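Local coordinates for protein putidaredoxin reductase (Pseudomonas putida, PDB 1Q1R) that uses its bound FAD to pass electrons, probably from NADH, to the ferredoxin putidaredoxin, which supplies the cytochrome P450cam monooxygenase, at residues 374-377 with 382-385. Numbering follows the deposited sequence.
Sequences VDTV and EFNQ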
loop_
_atom_site.group_PDB
_atom_site.type_symbol
_atom_site.label_atom_id
_atom_site.label_comp_id
_atom_site.label_asym_id
_atom_site.label_seq_id
_atom_site.Cartn_x
_atom_site.Cartn_y
_atom_site.Cartn_z
ATOM N N VAL A 374 -5.836 12.676 -9.798
ATOM C CA VAL A 374 -4.856 13.059 -10.798
ATOM C C VAL A 374 -3.637 12.164 -10.667
ATOM O O VAL A 374 -3.097 11.989 -9.573
ATOM C CB VAL A 374 -4.394 14.521 -10.633
ATOM C CG1 VAL A 374 -3.439 14.889 -11.766
ATOM C CG2 VAL A 374 -5.597 15.458 -10.625
ATOM N N ASP A 375 -3.228 11.571 -11.780
ATOM C CA ASP A 375 -2.041 10.732 -11.794
ATOM C C ASP A 375 -0.986 11.608 -12.465
ATOM O O ASP A 375 -1.196 12.088 -13.581
ATOM C CB ASP A 375 -2.269 9.461 -12.627
ATOM C CG ASP A 375 -3.236 8.477 -11.967
ATOM O OD1 ASP A 375 -3.683 7.538 -12.662
ATOM O OD2 ASP A 375 -3.545 8.628 -10.766
ATOM N N THR A 376 0.129 11.847 -11.785
ATOM C CA THR A 376 1.186 12.658 -12.370
ATOM C C THR A 376 2.422 11.813 -12.630
ATOM O O THR A 376 2.771 10.940 -11.833
ATOM C CB THR A 376 1.567 13.844 -11.459
ATOM O OG1 THR A 376 2.104 13.355 -10.225
ATOM C CG2 THR A 376 0.342 14.701 -11.171
ATOM N N VAL A 377 3.069 12.070 -13.761
ATOM C CA VAL A 377 4.275 11.349 -14.152
ATOM C C VAL A 377 5.398 12.361 -14.331
ATOM O O VAL A 377 5.421 13.117 -15.306
ATOM C CB VAL A 377 4.048 10.581 -15.468
ATOM C CG1 VAL A 377 5.350 9.967 -15.948
ATOM C CG2 VAL A 377 2.991 9.506 -15.255
ATOM N N GLU A 382 2.741 19.903 -10.305
ATOM C CA GLU A 382 1.335 19.736 -10.643
ATOM C C GLU A 382 0.698 18.735 -9.680
ATOM O O GLU A 382 -0.511 18.766 -9.452
ATOM C CB GLU A 382 1.167 19.280 -12.099
ATOM C CG GLU A 382 1.779 20.254 -13.111
ATOM C CD GLU A 382 1.209 20.113 -14.516
ATOM O OE1 GLU A 382 0.852 18.984 -14.920
ATOM O OE2 GLU A 382 1.135 21.141 -15.228
ATOM N N PHE A 383 1.509 17.851 -9.106
ATOM C CA PHE A 383 0.978 16.888 -8.145
ATOM C C PHE A 383 0.558 17.647 -6.883
ATOM O O PHE A 383 -0.567 17.512 -6.398
ATOM C CB PHE A 383 2.030 15.837 -7.783
ATOM C CG PHE A 383 1.590 14.909 -6.688
ATOM C CD1 PHE A 383 0.552 14.007 -6.899
ATOM C CD2 PHE A 383 2.178 14.973 -5.428
ATOM C CE1 PHE A 383 0.101 13.184 -5.871
ATOM C CE2 PHE A 383 1.735 14.155 -4.392
ATOM C CZ PHE A 383 0.692 13.260 -4.615
ATOM N N ASN A 384 1.471 18.449 -6.350
ATOM C CA ASN A 384 1.169 19.228 -5.155
ATOM C C ASN A 384 -0.022 20.149 -5.409
ATOM O O ASN A 384 -0.908 20.284 -4.566
ATOM C CB ASN A 384 2.391 20.043 -4.737
ATOM C CG ASN A 384 3.410 19.218 -3.970
ATOM O OD1 ASN A 384 4.575 19.604 -3.846
ATOM N ND2 ASN A 384 2.970 18.084 -3.435
ATOM N N GLN A 385 -0.054 20.772 -6.580
ATOM C CA GLN A 385 -1.157 21.664 -6.914
ATOM C C GLN A 385 -2.464 20.886 -7.024
ATOM O O GLN A 385 -3.522 21.387 -6.646
ATOM C CB GLN A 385 -0.868 22.401 -8.226
ATOM C CG GLN A 385 0.365 23.285 -8.158
ATOM C CD GLN A 385 0.726 23.899 -9.495
ATOM O OE1 GLN A 385 0.848 23.198 -10.499
ATOM N NE2 GLN A 385 0.912 25.217 -9.513
#
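In the C-terminal domain of the reductase, the central strand 370-377 of a five-stranded antiparallel sheet runs through a short connection into helix 380-391, and Thr376 meets the first turn of that helix at Phe383. Their CA atoms are the nearest pair between the two segments, 6.0 Å apart, and no hydrogen bond links the segments, so the contact is van der Waals in kind. Both branches of the threonine take part. CG2 lies against the helix backbone, 3.8 Å from Phe383 CA. OG1 comes within 3.5 Å of Phe383 CB and approaches the ring obliquely. With chi1 at 64°, OG1 sits between the backbone N and carbonyl carbon of Thr376; there it is hydrogen-bonded to Lys339 O on the adjacent strand 336-342, which satisfies this buried hydroxyl. Phe383 has CG anti to its backbone N (chi1 174°), which carries the ring past the threonine, the two side chains crossing at about a right angle, to Lys339, Val341 and Trp328. Replacing Thr376 by alanine removes both OG1 and CG2, and would probably leave Lys339 O without its hydroxyl partner and open a gap beside Phe383 CA and CB. Glu382 contributes mainly backbone, its C being 4.3 Å from Thr376 CG2; OE1 is hydrogen-bonded to Ser362 OG and salt-bridged to Arg379, and OE2 is salt-bridged to Arg353. With about 132 Å² buried in total, this is a small helix-on-sheet contact in a strand-turn-helix unit, consistent with the C-terminal (interface) domain of glutathione reductase-type flavoproteins.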